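Local atomic coordinates of putative polyketide synthase (Brevibacillus brevis, PDB entry 6HP2), a protein that acts as the O-methyltransferase domain of a larger polyketide synthase, probably contributing to bacillaene biosynthesis, and is seen here with bound S-adenosyl-L-homocysteine. Residues N271-N274 / Q275-L279; I239-S242 / P243-N247; Q256-K259 / H260-K263. All coordinates share one frame; numbering follows the deposited sequence.

All three contacts are local, and they follow the chain in the order interaction 2, interaction 3, interaction 1. Interaction 2 is partly buried where strand 233-240 of the main sheet passes into helix 242-249. Interactions 1 and 3 are surface contacts: the former lies within helix 263-281, the latter in the turn that leads into that helix. Interactions 1 and 2 touch, L279 CD1 meeting I245 CG2 at 3.5 Å, whereas interaction 3 lies about 26 Å from interaction 2, centre to centre. Their chemistry differs accordingly: regular helical bonds in 1, a carboxylate and a bridging water at the strand end in 2, and an imidazole on a helix carbonyl in 3.

Interaction 1: residues N271-N274 / Q275-L279; sequences NTVN and QSISL
Q275 lies back along N271 within helix 263-281, the helix that precedes strand 284-293 of the mixed sheet in this Rossmann-like methyltransferase domain. The helical path is established by i to i+4 bonds: Q275 N donates to N271 O at 2.9 Å, and S276 N, I277 N and S278 N reach T272 O, V273 O and N274 O in turn. The Q275 side chain sets out beside its own backbone N (chi1 -69°), which carries CG to 3.1 Å from N271 O, and then runs extended towards the N271 side chain. Its NE2 passes 4.0 Å from N271 CB. OE1 at the other corner of the amide is hydrogen-bonded to the hydroxyl of Y201, which limits rotation of the group; the Q275 side chain lies about 9 Å from the bound S-adenosyl-L-homocysteine. N274 contributes mainly through its backbone: its O receives S278 N at 3.1 Å, almost straight at 172°, and a weak contact from S278 OG is not settled. V273 holds CG1 anti to its backbone N (chi1 173°), directing that methyl along the helix to I277. There V273 CG1 meets I277 CD1 at 4.2 Å.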
loop_
_atom_site.group_PDB
_atom_site.type_symbol
_atom_site.label_atom_id
_atom_site.label_comp_id
_atom_site.label_asym_id
_atom_site.label_seq_id
_atom_site.Cartn_x
_atom_site.Cartn_y
_atom_site.Cartn_z
ATOM N N ASN A 271 0.432 16.878 0.868
ATOM C CA ASN A 271 -0.122 15.753 1.604
ATOM C C ASN A 271 0.992 14.918 2.222
ATOM O O ASN A 271 0.828 14.344 3.317
ATOM C CB ASN A 271 -0.975 14.887 0.681
ATOM C CG ASN A 271 -2.206 15.600 0.197
ATOM O OD1 ASN A 271 -2.381 16.791 0.446
ATOM N ND2 ASN A 271 -3.073 14.877 -0.505
ATOM N N THR A 272 2.103 14.748 1.478
ATOM C CA THR A 272 3.247 14.014 2.017
ATOM C C THR A 272 3.829 14.751 3.204
ATOM O O THR A 272 4.146 14.152 4.228
ATOM C CB THR A 272 4.309 13.825 0.933
ATOM O OG1 THR A 272 3.746 13.069 -0.129
ATOM C CG2 THR A 272 5.522 13.129 1.503
ATOM N N VAL A 273 3.923 16.076 3.113
ATOM C CA VAL A 273 4.382 16.853 4.264
ATOM C C VAL A 273 3.454 16.634 5.464
ATOM O O VAL A 273 3.901 16.402 6.595
ATOM C CB VAL A 273 4.492 18.347 3.898
ATOM C CG1 VAL A 273 4.791 19.173 5.150
ATOM C CG2 VAL A 273 5.551 18.542 2.848
ATOM N N ASN A 274 2.153 16.714 5.233
ATOM C CA ASN A 274 1.192 16.559 6.321
ATOM C C ASN A 274 1.263 15.179 6.940
ATOM O O ASN A 274 1.181 15.029 8.155
ATOM C CB ASN A 274 -0.218 16.818 5.801
ATOM C CG ASN A 274 -0.437 18.307 5.519
ATOM O OD1 ASN A 274 0.253 19.134 6.118
ATOM N ND2 ASN A 274 -1.365 18.643 4.626
ATOM N N GLN A 275 1.422 14.160 6.128
ATOM C CA GLN A 275 1.559 12.821 6.665
ATOM C C GLN A 275 2.823 12.688 7.482
ATOM O O GLN A 275 2.836 11.992 8.512
ATOM C CB GLN A 275 1.536 11.787 5.510
ATOM C CG GLN A 275 0.183 11.689 4.863
ATOM C CD GLN A 275 0.252 10.927 3.533
ATOM O OE1 GLN A 275 1.065 10.010 3.377
ATOM N NE2 GLN A 275 -0.555 11.332 2.574
ATOM N N SER A 276 3.915 13.315 7.018
ATOM C CA SER A 276 5.181 13.302 7.774
ATOM C C SER A 276 5.017 13.901 9.173
ATOM O O SER A 276 5.507 13.360 10.177
ATOM C CB SER A 276 6.249 14.107 7.004
ATOM O OG SER A 276 7.442 14.236 7.744
ATOM N N ILE A 277 4.371 15.058 9.245
ATOM C CA ILE A 277 4.102 15.686 10.533
ATOM C C ILE A 277 3.302 14.763 11.447
ATOM O O ILE A 277 3.621 14.608 12.642
ATOM C CB ILE A 277 3.390 17.041 10.330
ATOM C CG1 ILE A 277 4.299 17.977 9.547
ATOM C CG2 ILE A 277 2.980 17.627 11.640
ATOM C CD1 ILE A 277 3.610 19.301 9.146
ATOM N N SER A 278 2.180 14.236 10.950
ATOM C CA SER A 278 1.348 13.381 11.802
ATOM C C SER A 278 2.089 12.124 12.251
ATOM O O SER A 278 1.885 11.674 13.377
ATOM C CB SER A 278 0.051 12.999 11.099
ATOM O OG SER A 278 -0.645 14.151 10.757
ATOM N N LEU A 279 2.914 11.508 11.381
ATOM C CA LEU A 279 3.733 10.363 11.807
ATOM C C LEU A 279 4.704 10.765 12.910
ATOM O O LEU A 279 4.904 10.019 13.868
ATOM C CB LEU A 279 4.520 9.716 10.623
ATOM C CG LEU A 279 3.791 8.984 9.613
ATOM C CD1 LEU A 279 4.614 8.786 8.299
ATOM C CD2 LEU A 279 3.399 7.576 10.227
#

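Interaction 2: residues I239-S242 / P243-N247; sequences IDVS and PQIAN
The backbone turns from extended at D240 into helix at S242, and the first two helical bonds bridge the bend, with I245 N donating to V241 O at 3.0 Å and A246 N to S242 O at the same length. V241 occupies the N-cap position, and I245 N meets its carbonyl oxygen nearly head-on, with a C=O...N angle of 169°. I245 packs against the same residue: its CG1 approaches V241 O and lies 4.2 Å from V241 CB. Q244 crosses V241 at about a right angle, bringing Q244 CB to 3.9 Å from V241 CG1. Its chain then bends sharply at CG (chi2 66°), which turns the amide back towards the strand. One water links this amide to the strand, donating to D240 O at 2.8 Å and to Q244 OE1 at 2.9 Å. D240 OD1 and S242 N form an Asx turn (2.9 Å), located where strand 233-240 of the main sheet hands over to helix 242-249 in this Rossmann-like methyltransferase domain. OD1 accepts twice: S242 N comes from above the carboxylate plane, 44° out of it, while S242 OG donates to the syn lone pair of OD1, on the side of the other carboxylate oxygen. OG is also hydrogen-bonded to Y286 N on neighbouring strand 284-293, so the serine ties the helix start to the sheet. P243, in the first helical turn, has no N-H to offer, and at this place in a helix no earlier turn would receive one. Its CD lies 4.4 Å from D240 OD1. Beyond the two segments, V241 and Q244 rest on P49, and I245 is covered by V47, Y286 and L279.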
loop_
_atom_site.group_PDB
_atom_site.type_symbol
_atom_site.label_atom_id
_atom_site.label_comp_id
_atom_site.label_asym_id
_atom_site.label_seq_id
_atom_site.Cartn_x
_atom_site.Cartn_y
_atom_site.Cartn_z
ATOM N N ILE A 239 2.210 -5.078 10.773
ATOM C CA ILE A 239 3.563 -4.644 10.957
ATOM C C ILE A 239 3.622 -3.123 10.993
ATOM O O ILE A 239 3.100 -2.485 10.095
ATOM C CB ILE A 239 4.423 -5.143 9.791
ATOM C CG1 ILE A 239 4.502 -6.673 9.794
ATOM C CG2 ILE A 239 5.798 -4.532 9.862
ATOM C CD1 ILE A 239 5.021 -7.259 8.499
ATOM N N ASP A 240 4.281 -2.535 11.988
ATOM C CA ASP A 240 4.329 -1.083 12.078
ATOM C C ASP A 240 5.623 -0.527 11.463
ATOM O O ASP A 240 6.714 -0.862 11.920
ATOM C CB ASP A 240 4.234 -0.657 13.543
ATOM C CG ASP A 240 4.147 0.845 13.708
ATOM O OD1 ASP A 240 4.098 1.552 12.682
ATOM O OD2 ASP A 240 4.124 1.317 14.863
ATOM N N VAL A 241 5.509 0.307 10.429
ATOM C CA VAL A 241 6.682 0.888 9.785
ATOM C C VAL A 241 6.825 2.385 10.048
ATOM O O VAL A 241 7.662 3.040 9.431
ATOM C CB VAL A 241 6.630 0.703 8.259
ATOM C CG1 VAL A 241 8.033 0.652 7.688
ATOM C CG2 VAL A 241 5.845 -0.545 7.884
ATOM N N SER A 242 6.025 2.925 10.964
ATOM C CA SER A 242 6.041 4.364 11.243
ATOM C C SER A 242 7.423 4.985 11.485
ATOM O O SER A 242 7.735 6.017 10.893
ATOM C CB SER A 242 5.094 4.717 12.399
ATOM O OG SER A 242 3.857 4.044 12.265
ATOM N N PRO A 243 8.257 4.370 12.341
ATOM C CA PRO A 243 9.548 5.039 12.542
ATOM C C PRO A 243 10.397 5.098 11.275
ATOM O O PRO A 243 11.012 6.126 11.001
ATOM C CB PRO A 243 10.241 4.176 13.610
ATOM C CG PRO A 243 9.178 3.293 14.174
ATOM C CD PRO A 243 8.187 3.095 13.072
ATOM N N GLN A 244 10.437 4.006 10.522
ATOM C CA GLN A 244 11.227 3.961 9.298
ATOM C C GLN A 244 10.722 4.950 8.249
ATOM O O GLN A 244 11.515 5.587 7.560
ATOM C CB GLN A 244 11.269 2.547 8.728
ATOM C CG GLN A 244 12.054 1.561 9.579
ATOM C CD GLN A 244 11.402 1.293 10.921
ATOM O OE1 GLN A 244 10.180 1.192 11.020
ATOM N NE2 GLN A 244 12.216 1.171 11.961
ATOM N N ILE A 245 9.406 5.078 8.124
ATOM C CA ILE A 245 8.836 6.015 7.164
ATOM C C ILE A 245 9.222 7.420 7.561
ATOM O O ILE A 245 9.695 8.203 6.740
ATOM C CB ILE A 245 7.314 5.936 7.125
ATOM C CG1 ILE A 245 6.894 4.547 6.692
ATOM C CG2 ILE A 245 6.754 6.981 6.172
ATOM C CD1 ILE A 245 7.330 4.180 5.295
ATOM N N ALA A 246 9.014 7.743 8.831
ATOM C CA ALA A 246 9.405 9.062 9.317
ATOM C C ALA A 246 10.901 9.309 9.082
ATOM O O ALA A 246 11.302 10.442 8.809
ATOM C CB ALA A 246 9.065 9.207 10.824
ATOM N N ASN A 247 11.745 8.275 9.177
ATOM C CA ASN A 247 13.167 8.480 8.865
ATOM C C ASN A 247 13.356 8.940 7.414
ATOM O O ASN A 247 14.150 9.837 7.131
ATOM C CB ASN A 247 13.982 7.218 9.043
ATOM C CG ASN A 247 14.129 6.800 10.475
ATOM O OD1 ASN A 247 14.025 7.610 11.364
ATOM N ND2 ASN A 247 14.422 5.529 10.690
HETATM O O HOH W 1 9.117 -0.203 13.269
#

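Interaction 3: residues Q256-K259 / H260-K263; sequences QYIK and HLPK
H260 folds back over the carbonyl end of helix 254-258 as the third residue of a type I beta turn from I258 to L261, which leads on towards helix 263-281. Followed outward, its side chain begins with CB, 3.5 Å from Y257 O. CG stands beside the backbone N (chi1 -68°), a torsion that turns the ring back towards the preceding helical turn and past the carbonyl carbon of K259. ND1 then donates to Q256 O at 3.0 Å. The bond is well aligned at the proton (162°), and the oxygen lies in the imidazole plane, only 6° out of it, although ND1 sits above the plane of that carbonyl. Beyond it, CE1 passes Q256 O at 3.7 Å. The proton on ND1 is thereby committed to a helix-end oxygen, an environment that may modestly raise the basicity of the ring. The turn is closed by L261 N donating to I258 O at 3.1 Å; one residue earlier H260 N donates to Y257 O at 3.0 Å. On the other side of the backbone L261 lies over one face of the Y257 ring, with L261 CD1 at 3.7 Å from Y257 CE2. Helix 59-64 meets this pair, with L64 touching L261 and R61 making a cation-pi contact with Y257. The other branch of the leucine reaches the far end of the phenol, L261 CD2 lying 4.1 Å from Y257 OH.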
loop_
_atom_site.group_PDB
_atom_site.type_symbol
_atom_site.label_atom_id
_atom_site.label_comp_id
_atom_site.label_asym_id
_atom_site.label_seq_id
_atom_site.Cartn_x
_atom_site.Cartn_y
_atom_site.Cartn_z
ATOM N N GLN A 256 10.177 25.306 3.542
ATOM C CA GLN A 256 10.816 26.360 2.764
ATOM C C GLN A 256 11.011 25.932 1.317
ATOM O O GLN A 256 10.721 26.694 0.380
ATOM C CB GLN A 256 12.165 26.724 3.390
ATOM C CG GLN A 256 12.073 27.640 4.594
ATOM C CD GLN A 256 11.745 29.071 4.202
ATOM O OE1 GLN A 256 12.485 29.708 3.448
ATOM N NE2 GLN A 256 10.629 29.581 4.706
ATOM N N TYR A 257 11.514 24.713 1.115
ATOM C CA TYR A 257 11.857 24.260 -0.224
ATOM C C TYR A 257 10.653 24.334 -1.153
ATOM O O TYR A 257 10.735 24.913 -2.237
ATOM C CB TYR A 257 12.413 22.829 -0.181
ATOM C CG TYR A 257 12.641 22.230 -1.563
ATOM C CD1 TYR A 257 13.608 22.729 -2.392
ATOM C CD2 TYR A 257 11.892 21.133 -2.009
ATOM C CE1 TYR A 257 13.820 22.204 -3.661
ATOM C CE2 TYR A 257 12.100 20.583 -3.250
ATOM C CZ TYR A 257 13.069 21.146 -4.093
ATOM O OH TYR A 257 13.302 20.632 -5.355
ATOM N N ILE A 258 9.515 23.773 -0.736
ATOM C CA ILE A 258 8.393 23.673 -1.651
ATOM C C ILE A 258 7.753 25.032 -1.917
ATOM O O ILE A 258 7.050 25.184 -2.919
ATOM C CB ILE A 258 7.340 22.665 -1.150
ATOM C CG1 ILE A 258 6.729 23.125 0.153
ATOM C CG2 ILE A 258 7.971 21.239 -0.994
ATOM C CD1 ILE A 258 5.487 22.338 0.525
ATOM N N LYS A 259 7.992 26.032 -1.065
ATOM C CA LYS A 259 7.503 27.382 -1.357
ATOM C C LYS A 259 8.258 28.051 -2.499
ATOM O O LYS A 259 7.860 29.151 -2.948
ATOM C CB LYS A 259 7.608 28.272 -0.117
ATOM C CG LYS A 259 6.650 27.913 0.996
ATOM C CD LYS A 259 6.223 29.198 1.725
ATOM C CE LYS A 259 6.135 28.986 3.225
ATOM N NZ LYS A 259 7.486 28.802 3.820
ATOM N N HIS A 260 9.382 27.469 -2.920
ATOM C CA HIS A 260 10.117 27.933 -4.090
ATOM C C HIS A 260 9.856 27.070 -5.317
ATOM O O HIS A 260 10.645 27.097 -6.263
ATOM C CB HIS A 260 11.608 27.963 -3.783
ATOM C CG HIS A 260 11.990 29.002 -2.781
ATOM N ND1 HIS A 260 11.882 28.800 -1.420
ATOM C CD2 HIS A 260 12.471 30.260 -2.942
ATOM C CE1 HIS A 260 12.293 29.888 -0.787
ATOM N NE2 HIS A 260 12.657 30.786 -1.686
ATOM N N LEU A 261 8.773 26.298 -5.305
ATOM C CA LEU A 261 8.335 25.461 -6.412
ATOM C C LEU A 261 6.993 25.972 -6.920
ATOM O O LEU A 261 6.239 26.611 -6.168
ATOM C CB LEU A 261 8.174 23.989 -5.995
ATOM C CG LEU A 261 9.407 23.348 -5.394
ATOM C CD1 LEU A 261 9.110 21.894 -5.014
ATOM C CD2 LEU A 261 10.571 23.452 -6.369
ATOM N N PRO A 262 6.665 25.711 -8.184
ATOM C CA PRO A 262 5.379 26.169 -8.715
ATOM C C PRO A 262 4.244 25.683 -7.830
ATOM O O PRO A 262 4.286 24.567 -7.275
ATOM C CB PRO A 262 5.327 25.547 -10.125
ATOM C CG PRO A 262 6.768 25.370 -10.507
ATOM C CD PRO A 262 7.520 25.092 -9.224
ATOM N N LYS A 263 3.179 26.486 -7.778
ATOM C CA LYS A 263 1.996 26.096 -7.015
ATOM C C LYS A 263 1.575 24.658 -7.326
ATOM O O LYS A 263 1.388 23.849 -6.417
ATOM C CB LYS A 263 0.854 27.065 -7.305
ATOM C CG LYS A 263 -0.368 26.887 -6.448
ATOM C CD LYS A 263 -0.021 27.078 -4.977
ATOM C CE LYS A 263 -1.271 27.159 -4.110
ATOM N NZ LYS A 263 -0.929 27.099 -2.657
#